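Local coordinates for protein terminase, large subunit (Enterobacteria phage P22, PDB 4DKW) that packages viral DNA into empty capsids as an ATP-driven motor and cuts the genome to start and end packaging, here represented by its C-terminal nuclease domain, at residues D30-D33 with P39-H42; L45-D50 with M181-A186; L156-R159 with I165-T168. All coordinates share one frame; numbering follows the deposited sequence.

Interaction 1: residues D30-D33 with P39-H42. With MG (magnesium ion), chain E.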
ATOM      1  N   ASP A  30       4.967   1.361   6.032  1.00 25.66           N
ATOM      2  CA  ASP A  30       3.541   1.077   6.050  1.00 24.38           C
ATOM      3  C   ASP A  30       2.832   2.074   5.156  1.00 27.70           C
ATOM      4  O   ASP A  30       3.390   3.122   4.805  1.00 28.63           O
ATOM      5  CB  ASP A  30       2.981   1.197   7.476  1.00 25.16           C
ATOM      6  CG  ASP A  30       3.080  -0.096   8.257  1.00 25.76           C
ATOM      7  OD1 ASP A  30       4.007  -0.885   7.988  1.00 23.14           O
ATOM      8  OD2 ASP A  30       2.227  -0.320   9.141  1.00 30.24           O
ATOM      9  N   ALA A  31       1.597   1.753   4.794  1.00 23.31           N
ATOM     10  CA  ALA A  31       0.791   2.698   4.048  1.00 24.71           C
ATOM     11  C   ALA A  31      -0.683   2.542   4.383  1.00 28.12           C
ATOM     12  O   ALA A  31      -1.130   1.467   4.804  1.00 24.56           O
ATOM     13  CB  ALA A  31       1.037   2.558   2.562  1.00 24.73           C
ATOM     14  N   GLN A  32      -1.429   3.624   4.180  1.00 29.98           N
ATOM     15  CA  GLN A  32      -2.839   3.689   4.542  1.00 32.62           C
ATOM     16  C   GLN A  32      -3.677   4.174   3.364  1.00 32.06           C
ATOM     17  O   GLN A  32      -3.293   5.105   2.662  1.00 34.01           O
ATOM     18  CB  GLN A  32      -3.028   4.653   5.725  1.00 29.47           C
ATOM     19  CG  GLN A  32      -4.473   4.801   6.227  1.00 31.26           C
ATOM     20  CD  GLN A  32      -4.977   3.577   6.989  1.00 31.14           C
ATOM     21  OE1 GLN A  32      -4.240   2.969   7.768  1.00 34.72           O
ATOM     22  NE2 GLN A  32      -6.240   3.217   6.770  1.00 28.34           N
ATOM     23  N   ASP A  33      -4.815   3.526   3.139  1.00 28.92           N
ATOM     24  CA  ASP A  33      -5.848   4.097   2.290  1.00 32.31           C
ATOM     25  C   ASP A  33      -7.023   4.359   3.209  1.00 29.76           C
ATOM     26  O   ASP A  33      -7.443   3.471   3.948  1.00 35.42           O
ATOM     27  CB  ASP A  33      -6.256   3.159   1.139  1.00 28.38           C
ATOM     28  CG  ASP A  33      -7.247   3.811   0.182  1.00 30.13           C
ATOM     29  OD1 ASP A  33      -7.115   5.028  -0.075  1.00 36.87           O
ATOM     30  OD2 ASP A  33      -8.165   3.127  -0.307  1.00 33.66           O
ATOM     31  N   PRO A  39     -13.863   0.162   2.037  1.00 38.20           N
ATOM     32  CA  PRO A  39     -12.886  -0.361   2.997  1.00 38.64           C
ATOM     33  C   PRO A  39     -11.685   0.573   3.142  1.00 32.50           C
ATOM     34  O   PRO A  39     -11.263   1.188   2.169  1.00 34.58           O
ATOM     35  CB  PRO A  39     -12.435  -1.682   2.356  1.00 27.33           C
ATOM     36  CG  PRO A  39     -13.574  -2.071   1.467  1.00 30.71           C
ATOM     37  CD  PRO A  39     -14.123  -0.778   0.933  1.00 30.58           C
ATOM     38  N   GLN A  40     -11.146   0.692   4.344  1.00 29.58           N
ATOM     39  CA  GLN A  40      -9.802   1.231   4.485  1.00 30.59           C
ATOM     40  C   GLN A  40      -8.795   0.081   4.364  1.00 31.71           C
ATOM     41  O   GLN A  40      -9.150  -1.094   4.529  1.00 32.40           O
ATOM     42  CB  GLN A  40      -9.641   1.955   5.823  1.00 33.83           C
ATOM     43  CG  GLN A  40      -9.699   1.058   7.048  1.00 32.89           C
ATOM     44  CD  GLN A  40      -9.401   1.824   8.323  1.00 37.14           C
ATOM     45  OE1 GLN A  40      -8.264   2.239   8.559  1.00 34.71           O
ATOM     46  NE2 GLN A  40     -10.424   2.031   9.143  1.00 36.12           N
ATOM     47  N   ALA A  41      -7.547   0.414   4.057  1.00 31.18           N
ATOM     48  CA  ALA A  41      -6.480  -0.583   4.050  1.00 28.17           C
ATOM     49  C   ALA A  41      -5.231  -0.058   4.746  1.00 27.34           C
ATOM     50  O   ALA A  41      -4.850   1.098   4.568  1.00 33.83           O
ATOM     51  CB  ALA A  41      -6.150  -1.025   2.619  1.00 22.29           C
ATOM     52  N   HIS A  42      -4.606  -0.903   5.556  1.00 24.72           N
ATOM     53  CA  HIS A  42      -3.278  -0.606   6.074  1.00 21.87           C
ATOM     54  C   HIS A  42      -2.346  -1.747   5.677  1.00 29.39           C
ATOM     55  O   HIS A  42      -2.648  -2.911   5.950  1.00 30.28           O
ATOM     56  CB  HIS A  42      -3.304  -0.451   7.597  1.00 26.11           C
ATOM     57  CG  HIS A  42      -2.057   0.163   8.157  1.00 24.57           C
ATOM     58  ND1 HIS A  42      -1.899   1.524   8.291  1.00 28.16           N
ATOM     59  CD2 HIS A  42      -0.902  -0.397   8.581  1.00 21.29           C
ATOM     60  CE1 HIS A  42      -0.700   1.775   8.789  1.00 26.90           C
ATOM     61  NE2 HIS A  42      -0.080   0.630   8.981  1.00 19.94           N
TER
HETATM   62 MG    MG E 501      -9.998   3.560  -1.231  1.00 36.78          MG
HETATM   63  O   HOH W   1      -9.480   5.471  -0.979  1.00 30.00           O
HETATM   64  O   HOH W   2     -12.002   3.524  -2.018  1.00 40.27           O

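Interaction 2: residues L45-D50 with M181-A186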
ATOM      1  N   LEU A  45       5.105  -3.001   3.657  1.00 17.80           N
ATOM      2  CA  LEU A  45       5.931  -3.393   2.552  1.00 16.23           C
ATOM      3  C   LEU A  45       7.360  -3.524   3.062  1.00 23.65           C
ATOM      4  O   LEU A  45       7.828  -2.682   3.831  1.00 20.04           O
ATOM      5  CB  LEU A  45       5.830  -2.290   1.500  1.00 21.81           C
ATOM      6  CG  LEU A  45       6.316  -2.444   0.073  1.00 25.69           C
ATOM      7  CD1 LEU A  45       5.602  -3.601  -0.642  1.00 20.83           C
ATOM      8  CD2 LEU A  45       6.064  -1.123  -0.630  1.00 25.41           C
ATOM      9  N   TRP A  46       8.047  -4.594   2.670  1.00 21.92           N
ATOM     10  CA  TRP A  46       9.461  -4.732   2.998  1.00 20.71           C
ATOM     11  C   TRP A  46      10.255  -4.526   1.727  1.00 21.15           C
ATOM     12  O   TRP A  46       9.831  -4.960   0.652  1.00 25.22           O
ATOM     13  CB  TRP A  46       9.772  -6.112   3.571  1.00 20.73           C
ATOM     14  CG  TRP A  46       9.049  -6.428   4.831  1.00 17.80           C
ATOM     15  CD1 TRP A  46       8.314  -5.572   5.599  1.00 23.72           C
ATOM     16  CD2 TRP A  46       8.985  -7.706   5.476  1.00 21.24           C
ATOM     17  NE1 TRP A  46       7.801  -6.234   6.688  1.00 22.88           N
ATOM     18  CE2 TRP A  46       8.200  -7.543   6.637  1.00 24.18           C
ATOM     19  CE3 TRP A  46       9.527  -8.967   5.189  1.00 18.31           C
ATOM     20  CZ2 TRP A  46       7.930  -8.607   7.504  1.00 22.18           C
ATOM     21  CZ3 TRP A  46       9.261 -10.019   6.055  1.00 22.72           C
ATOM     22  CH2 TRP A  46       8.469  -9.832   7.198  1.00 22.16           C
ATOM     23  N   TRP A  47      11.392  -3.850   1.857  1.00 21.36           N
ATOM     24  CA  TRP A  47      12.267  -3.557   0.724  1.00 16.08           C
ATOM     25  C   TRP A  47      13.693  -4.057   1.001  1.00 20.27           C
ATOM     26  O   TRP A  47      14.379  -3.569   1.898  1.00 25.68           O
ATOM     27  CB  TRP A  47      12.285  -2.049   0.440  1.00 16.37           C
ATOM     28  CG  TRP A  47      12.995  -1.664  -0.819  1.00 19.81           C
ATOM     29  CD1 TRP A  47      13.360  -2.490  -1.846  1.00 18.77           C
ATOM     30  CD2 TRP A  47      13.407  -0.341  -1.198  1.00 19.33           C
ATOM     31  NE1 TRP A  47      13.992  -1.769  -2.833  1.00 19.18           N
ATOM     32  CE2 TRP A  47      14.030  -0.457  -2.466  1.00 18.75           C
ATOM     33  CE3 TRP A  47      13.313   0.907  -0.594  1.00 16.40           C
ATOM     34  CZ2 TRP A  47      14.557   0.666  -3.139  1.00 16.24           C
ATOM     35  CZ3 TRP A  47      13.839   2.009  -1.260  1.00 18.33           C
ATOM     36  CH2 TRP A  47      14.453   1.880  -2.519  1.00 17.30           C
ATOM     37  N   ASP A  48      14.111  -5.051   0.234  1.00 20.61           N
ATOM     38  CA  ASP A  48      15.489  -5.486   0.190  1.00 20.35           C
ATOM     39  C   ASP A  48      16.151  -4.548  -0.808  1.00 21.72           C
ATOM     40  O   ASP A  48      15.968  -4.709  -2.007  1.00 22.30           O
ATOM     41  CB  ASP A  48      15.534  -6.944  -0.322  1.00 17.86           C
ATOM     42  CG  ASP A  48      16.946  -7.521  -0.363  1.00 25.89           C
ATOM     43  OD1 ASP A  48      17.920  -6.742  -0.289  1.00 23.78           O
ATOM     44  OD2 ASP A  48      17.082  -8.755  -0.476  1.00 24.94           O
ATOM     45  N   LYS A  49      16.908  -3.563  -0.330  1.00 21.00           N
ATOM     46  CA  LYS A  49      17.569  -2.618  -1.238  1.00 18.47           C
ATOM     47  C   LYS A  49      18.752  -3.194  -1.988  1.00 23.00           C
ATOM     48  O   LYS A  49      19.106  -2.694  -3.052  1.00 23.31           O
ATOM     49  CB  LYS A  49      18.031  -1.367  -0.501  1.00 16.86           C
ATOM     50  CG  LYS A  49      16.907  -0.516   0.055  1.00 15.44           C
ATOM     51  CD  LYS A  49      17.421   0.865   0.424  1.00 16.16           C
ATOM     52  CE  LYS A  49      16.368   1.637   1.169  1.00 19.79           C
ATOM     53  NZ  LYS A  49      16.865   2.943   1.647  1.00 22.50           N
ATOM     54  N   ASP A  50      19.370  -4.235  -1.428  1.00 25.03           N
ATOM     55  CA  ASP A  50      20.503  -4.909  -2.067  1.00 28.74           C
ATOM     56  C   ASP A  50      20.084  -5.662  -3.336  1.00 25.36           C
ATOM     57  O   ASP A  50      20.669  -5.458  -4.403  1.00 27.36           O
ATOM     58  CB  ASP A  50      21.205  -5.858  -1.082  1.00 26.81           C
ATOM     59  CG  ASP A  50      21.737  -5.135   0.142  1.00 31.48           C
ATOM     60  OD1 ASP A  50      22.561  -4.207  -0.022  1.00 29.31           O
ATOM     61  OD2 ASP A  50      21.321  -5.476   1.269  1.00 31.90           O
ATOM     62  N   MET A 181       5.710   4.354  -3.492  1.00 24.27           N
ATOM     63  CA  MET A 181       6.065   5.714  -3.888  1.00 22.34           C
ATOM     64  C   MET A 181       6.937   6.388  -2.845  1.00 27.05           C
ATOM     65  O   MET A 181       7.877   7.120  -3.174  1.00 26.33           O
ATOM     66  CB  MET A 181       4.807   6.545  -4.104  1.00 23.28           C
ATOM     67  CG  MET A 181       4.009   6.125  -5.326  1.00 26.03           C
ATOM     68  SD  MET A 181       2.364   6.868  -5.351  1.00 28.19           S
ATOM     69  CE  MET A 181       2.773   8.599  -5.396  1.00 16.73           C
ATOM     70  N   MET A 182       6.625   6.122  -1.582  1.00 25.90           N
ATOM     71  CA  MET A 182       7.306   6.766  -0.465  1.00 26.69           C
ATOM     72  C   MET A 182       8.429   5.920   0.133  1.00 24.96           C
ATOM     73  O   MET A 182       8.851   6.168   1.258  1.00 24.53           O
ATOM     74  CB  MET A 182       6.295   7.120   0.625  1.00 25.70           C
ATOM     75  CG  MET A 182       5.308   8.183   0.210  1.00 27.14           C
ATOM     76  SD  MET A 182       6.046   9.832   0.094  1.00 27.67           S
ATOM     77  CE  MET A 182       5.804  10.472   1.746  1.00 28.49           C
ATOM     78  N   ARG A 183       8.921   4.946  -0.629  1.00 23.00           N
ATOM     79  CA  ARG A 183       9.925   4.008  -0.138  1.00 22.57           C
ATOM     80  C   ARG A 183      11.208   4.676   0.356  1.00 26.89           C
ATOM     81  O   ARG A 183      11.964   4.072   1.118  1.00 25.05           O
ATOM     82  CB  ARG A 183      10.234   2.939  -1.190  1.00 22.30           C
ATOM     83  CG  ARG A 183      10.893   3.448  -2.454  1.00 21.16           C
ATOM     84  CD  ARG A 183      10.948   2.350  -3.483  1.00 20.47           C
ATOM     85  NE  ARG A 183      11.621   2.761  -4.714  1.00 21.18           N
ATOM     86  CZ  ARG A 183      11.053   3.483  -5.677  1.00 24.31           C
ATOM     87  NH1 ARG A 183       9.798   3.898  -5.553  1.00 20.91           N
ATOM     88  NH2 ARG A 183      11.741   3.800  -6.764  1.00 23.94           N
ATOM     89  N   ARG A 184      11.441   5.928  -0.041  1.00 22.94           N
ATOM     90  CA  ARG A 184      12.622   6.659   0.444  1.00 23.36           C
ATOM     91  C   ARG A 184      12.536   6.941   1.949  1.00 27.09           C
ATOM     92  O   ARG A 184      13.537   7.282   2.582  1.00 26.32           O
ATOM     93  CB  ARG A 184      12.831   7.965  -0.332  1.00 23.77           C
ATOM     94  CG  ARG A 184      11.657   8.958  -0.236  1.00 27.97           C
ATOM     95  CD  ARG A 184      11.763  10.062  -1.285  1.00 25.41           C
ATOM     96  NE  ARG A 184      10.648  11.007  -1.217  1.00 26.41           N
ATOM     97  CZ  ARG A 184       9.451  10.787  -1.758  1.00 26.39           C
ATOM     98  NH1 ARG A 184       9.213   9.647  -2.398  1.00 24.85           N
ATOM     99  NH2 ARG A 184       8.487  11.701  -1.656  1.00 26.93           N
ATOM    100  N   PHE A 185      11.330   6.804   2.506  1.00 24.89           N
ATOM    101  CA  PHE A 185      11.099   6.993   3.936  1.00 26.57           C
ATOM    102  C   PHE A 185      11.059   5.685   4.732  1.00 26.19           C
ATOM    103  O   PHE A 185      10.952   5.707   5.962  1.00 27.36           O
ATOM    104  CB  PHE A 185       9.833   7.811   4.185  1.00 27.06           C
ATOM    105  CG  PHE A 185       9.914   9.206   3.654  1.00 27.44           C
ATOM    106  CD1 PHE A 185      10.711  10.151   4.275  1.00 28.39           C
ATOM    107  CD2 PHE A 185       9.212   9.566   2.519  1.00 27.08           C
ATOM    108  CE1 PHE A 185      10.794  11.422   3.787  1.00 34.56           C
ATOM    109  CE2 PHE A 185       9.298  10.837   2.030  1.00 30.32           C
ATOM    110  CZ  PHE A 185      10.082  11.789   2.667  1.00 34.00           C
ATOM    111  N   ALA A 186      11.140   4.554   4.031  1.00 25.17           N
ATOM    112  CA  ALA A 186      11.218   3.245   4.675  1.00 25.37           C
ATOM    113  C   ALA A 186      12.423   3.191   5.610  1.00 30.70           C
ATOM    114  O   ALA A 186      13.499   3.695   5.288  1.00 33.04           O
ATOM    115  CB  ALA A 186      11.288   2.145   3.632  1.00 24.26           C
TER
HETATM  116  O   HOH W   3      14.392   3.452   2.526  1.00 45.40           O

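Interaction 3: residues L156-R159 with I165-T168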
ATOM      1  N   LEU A 156      -9.269  -8.514  -9.939  1.00 28.83           N
ATOM      2  CA  LEU A 156     -10.361  -7.703 -10.467  1.00 28.48           C
ATOM      3  C   LEU A 156      -9.936  -6.362 -11.091  1.00 28.62           C
ATOM      4  O   LEU A 156     -10.739  -5.701 -11.733  1.00 31.55           O
ATOM      5  CB  LEU A 156     -11.350  -7.420  -9.343  1.00 30.79           C
ATOM      6  CG  LEU A 156     -12.005  -8.645  -8.716  1.00 33.29           C
ATOM      7  CD1 LEU A 156     -12.907  -8.211  -7.575  1.00 31.80           C
ATOM      8  CD2 LEU A 156     -12.803  -9.379  -9.767  1.00 32.95           C
ATOM      9  N   TYR A 157      -8.688  -5.957 -10.871  1.00 27.41           N
ATOM     10  CA  TYR A 157      -8.203  -4.654 -11.315  1.00 26.60           C
ATOM     11  C   TYR A 157      -8.140  -4.586 -12.847  1.00 30.46           C
ATOM     12  O   TYR A 157      -7.396  -5.349 -13.485  1.00 30.56           O
ATOM     13  CB  TYR A 157      -6.816  -4.414 -10.730  1.00 20.10           C
ATOM     14  CG  TYR A 157      -6.450  -2.965 -10.500  1.00 23.51           C
ATOM     15  CD1 TYR A 157      -7.393  -2.049 -10.048  1.00 20.98           C
ATOM     16  CD2 TYR A 157      -5.141  -2.526 -10.683  1.00 22.63           C
ATOM     17  CE1 TYR A 157      -7.040  -0.717  -9.810  1.00 25.36           C
ATOM     18  CE2 TYR A 157      -4.781  -1.217 -10.442  1.00 19.91           C
ATOM     19  CZ  TYR A 157      -5.727  -0.314 -10.009  1.00 24.32           C
ATOM     20  OH  TYR A 157      -5.347   0.995  -9.758  1.00 24.61           O
ATOM     21  N   HIS A 158      -8.905  -3.666 -13.437  1.00 27.30           N
ATOM     22  CA  HIS A 158      -9.034  -3.620 -14.894  1.00 25.25           C
ATOM     23  C   HIS A 158      -9.262  -2.207 -15.425  1.00 27.46           C
ATOM     24  O   HIS A 158      -9.455  -1.263 -14.658  1.00 26.48           O
ATOM     25  CB  HIS A 158     -10.175  -4.533 -15.343  1.00 23.66           C
ATOM     26  CG  HIS A 158     -11.528  -4.064 -14.899  1.00 27.76           C
ATOM     27  ND1 HIS A 158     -12.003  -4.251 -13.619  1.00 25.75           N
ATOM     28  CD2 HIS A 158     -12.503  -3.395 -15.567  1.00 23.31           C
ATOM     29  CE1 HIS A 158     -13.215  -3.732 -13.518  1.00 28.21           C
ATOM     30  NE2 HIS A 158     -13.539  -3.207 -14.688  1.00 29.01           N
ATOM     31  N   ARG A 159      -9.239  -2.071 -16.747  1.00 25.75           N
ATOM     32  CA  ARG A 159      -9.544  -0.808 -17.396  1.00 21.79           C
ATOM     33  C   ARG A 159     -10.925  -0.857 -18.035  1.00 29.64           C
ATOM     34  O   ARG A 159     -11.400  -1.928 -18.427  1.00 25.11           O
ATOM     35  CB  ARG A 159      -8.496  -0.488 -18.455  1.00 21.65           C
ATOM     36  CG  ARG A 159      -7.130  -0.222 -17.874  1.00 26.27           C
ATOM     37  CD  ARG A 159      -6.069  -0.013 -18.933  1.00 22.60           C
ATOM     38  NE  ARG A 159      -4.767   0.139 -18.298  1.00 25.42           N
ATOM     39  CZ  ARG A 159      -4.326   1.277 -17.767  1.00 30.57           C
ATOM     40  NH1 ARG A 159      -5.068   2.379 -17.815  1.00 25.72           N
ATOM     41  NH2 ARG A 159      -3.133   1.315 -17.188  1.00 32.36           N
ATOM     42  N   ILE A 165      -8.321   3.276 -15.914  1.00 22.33           N
ATOM     43  CA  ILE A 165      -8.395   2.437 -14.717  1.00 22.74           C
ATOM     44  C   ILE A 165      -9.784   2.546 -14.114  1.00 27.32           C
ATOM     45  O   ILE A 165     -10.316   3.642 -13.965  1.00 31.46           O
ATOM     46  CB  ILE A 165      -7.394   2.892 -13.636  1.00 23.07           C
ATOM     47  CG1 ILE A 165      -5.955   2.793 -14.140  1.00 23.05           C
ATOM     48  CG2 ILE A 165      -7.556   2.059 -12.365  1.00 20.06           C
ATOM     49  CD1 ILE A 165      -5.009   3.665 -13.391  1.00 19.43           C
ATOM     50  N   VAL A 166     -10.387   1.411 -13.796  1.00 31.01           N
ATOM     51  CA  VAL A 166     -11.645   1.409 -13.068  1.00 28.13           C
ATOM     52  C   VAL A 166     -11.290   1.365 -11.583  1.00 32.45           C
ATOM     53  O   VAL A 166     -10.738   0.379 -11.082  1.00 32.70           O
ATOM     54  CB  VAL A 166     -12.549   0.229 -13.480  1.00 28.06           C
ATOM     55  CG1 VAL A 166     -13.764   0.133 -12.567  1.00 23.23           C
ATOM     56  CG2 VAL A 166     -12.989   0.393 -14.927  1.00 22.52           C
ATOM     57  N   LYS A 167     -11.581   2.459 -10.890  1.00 25.44           N
ATOM     58  CA  LYS A 167     -11.137   2.623  -9.515  1.00 28.28           C
ATOM     59  C   LYS A 167     -12.121   2.091  -8.479  1.00 25.23           C
ATOM     60  O   LYS A 167     -12.749   2.857  -7.765  1.00 28.54           O
ATOM     61  CB  LYS A 167     -10.756   4.087  -9.269  1.00 26.49           C
ATOM     62  CG  LYS A 167      -9.468   4.438  -9.996  1.00 24.16           C
ATOM     63  CD  LYS A 167      -9.143   5.902  -9.986  1.00 30.78           C
ATOM     64  CE  LYS A 167      -7.731   6.110 -10.536  1.00 29.37           C
ATOM     65  NZ  LYS A 167      -7.280   7.535 -10.422  1.00 37.35           N
ATOM     66  N   THR A 168     -12.238   0.760  -8.430  1.00 29.91           N
ATOM     67  CA  THR A 168     -13.018   0.025  -7.431  1.00 30.50           C
ATOM     68  C   THR A 168     -12.191  -1.172  -6.962  1.00 33.57           C
ATOM     69  O   THR A 168     -11.282  -1.599  -7.673  1.00 33.76           O
ATOM     70  CB  THR A 168     -14.317  -0.542  -8.016  1.00 31.44           C
ATOM     71  OG1 THR A 168     -14.005  -1.433  -9.096  1.00 36.20           O
ATOM     72  CG2 THR A 168     -15.206   0.567  -8.518  1.00 32.29           C
TER
HETATM   73  O   HOH W   4     -12.018  -3.808  -9.711  1.00 28.08           O
HETATM   74  O   HOH W   5     -10.871  -2.134 -11.596  1.00 44.23           O

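Interaction 1: residues D30-D33 with P39-H42
Asp33 and Ala41 form a hydrogen-bonded pair and Gln32 and His42 a non-hydrogen-bonded pair where strands 30-33 and 40-42 run antiparallel, their axes 4.7 Å apart. Two backbone bonds close the Asp33-Ala41 pair, the shorter from Asp33 N to Ala41 O at 2.8 Å.

On one face of the sheet a polar chain runs from Asp30 to Gln40. His42 points both ring nitrogens across the hairpin. NE2 donates to Asp30 OD2 over 2.5 Å, a short but bent bond (141°) that meets the oxygen on its anti side, from somewhat outside the carboxylate plane, the carboxylate turned 67° from the ring. ND1 donates to Gln32 OE1 at 2.8 Å, and here the oxygen lies in the ring plane. The Gln32 chain folds at chi2 (73°), which brings its amide alongside the strand so that OE1 meets the imidazole while NE2 donates a hydrogen bond to Gln40 OE1 at 2.9 Å. Gln40 OE1 also bonds the Tyr104 hydroxyl. With both nitrogens engaged, the ring's rotation is fixed, and Ala31 O sits over one face, toward the rim; with both nitrogens donating, and a carboxylate at one of them, the ring is probably positively charged.

Asp33 and Ala41 face the other way, their CB atoms 4.4 Å apart. There Asp33 OD2 binds magnesium at 2.1 Å, and OD1 accepts from a metal-bound water. Asp171, from helix 171-181, binds the same ion. This hairpin of the RNase H-like fold thus carries Asp33, which with Asp171 binds the catalytic magnesium of the nuclease site.

Interaction 2: residues L45-D50 with M181-A186
Trp47 and Arg183 make the direct contact, a small one at the surface, between the end of strand 45-48 and the 3-10 turn 183-185 that follows helix 171-181.

The packing is a CH-pi contact. Arg183 lays its aliphatic chain across the six-membered ring of Trp47, with CD 3.7 Å from the ring centroid and only 16° off the normal. CG comes closest to the rim, 3.5 Å from Trp47 CZ3, while CB lies near CE3 and NE near CH2. Arg183 places CG between its backbone N and carbonyl carbon (chi1 66°) and then runs extended to NE, so that successive carbons follow the indole surface. The guanidinium does not stack: its plane stands 69° from the ring and meets the indole with its own edge. NH1 instead bonds Tyr180 O, and the group makes a cation-pi contact with the Tyr180 ring.

On the opposite face of the indole lies Lys49, its CG 3.7 Å above the plane, so aliphatic carbons of Lys49 and Arg183 lie on its two faces; the Phe54 ring also stacks with it. Its NE1 is taken by Asp52 OD1, a bond that would restrain how the indole is turned.

Polar links between the segments run through one water. It accepts from Lys49 NZ at 2.7 Å and donates to Arg183 O and Ala186 O, each at 2.9 Å, tying the lysine tip to two carbonyls of the turn. Within that turn Phe185 N bonds Met182 O at 2.8 Å, and Ala186 N bonds Arg183 O.

The arrangement is an arginine-on-tryptophan CH-pi packing away from the metal site; it joins strand 40-48 of the central RNase H-like sheet to the 3-10 connection leading from helix 171-181 into strand 187-188, which pairs with strand 27-33.

Interaction 3: residues L156-R159 with I165-T168
Ile165 meets Tyr157 and Arg159 where the chain comes back after a short loop, its CA 4.4 Å from that of Arg159 in a single beta bridge. Its CG2 branch lies anti to the backbone N and touches the tyrosine end, 3.6 Å from Tyr157 OH and 3.8 Å from Tyr157 CE1. The other branch, CG1, approaches Arg159 NH1 at 3.8 Å. That guanidinium is held from elsewhere, by a salt bridge from NH1 to Glu126 and a hydrogen bond from NH1 to Gly163 O.

Val166 carries both the backbone and the side-chain contact with His158. Its N donates to His158 O at 3.0 Å, an almost straight bond (170°) in the carbonyl plane. Its CB sits over one face of the imidazole, 24° off the normal, and CG2 comes within 3.6 Å of His158 NE2. The ring is kept in position by its own segment: ND1 donates to Leu156 O, 2.7 Å away and in the ring plane. A water lies 2.6 Å from Val166 O and accepts from His158 N, bridging the two backbones.

Lys167, its side chain pointing away from 156-159, is the centre of an inverse gamma turn. Beyond it, at Thr168, a second water lies between Thr168 O and Leu156 O.

Along the chain the pair falls between the end of helix 148-156 and the start of helix 171-181. Strand 158-159 pairs on its other side with strand 5-6 near the N-terminus, and Tyr157 and Ile165 pack on helix 125-137.

Interactions 1 and 2 share strand 40-48: 39-42 lies at its start and 45-50 runs off its end, with their centres about 17 Å apart and no touch beyond the adjoining sequence. Interaction 1 closes first along the chain; interaction 2 then joins segments with 130 residues between them, and interaction 3 falls among these. Interactions 2 and 3 lie on opposite sides of the chain's centre, about 25 Å between their centres, and the centres of interactions 1 and 3 are about 18 Å apart. Helix 171-181 connects them: it follows 165-168, brings Asp171 to the magnesium bound at interaction 1, and runs up to 181-186, so this short helix links the metal site in sequence to both other contacts.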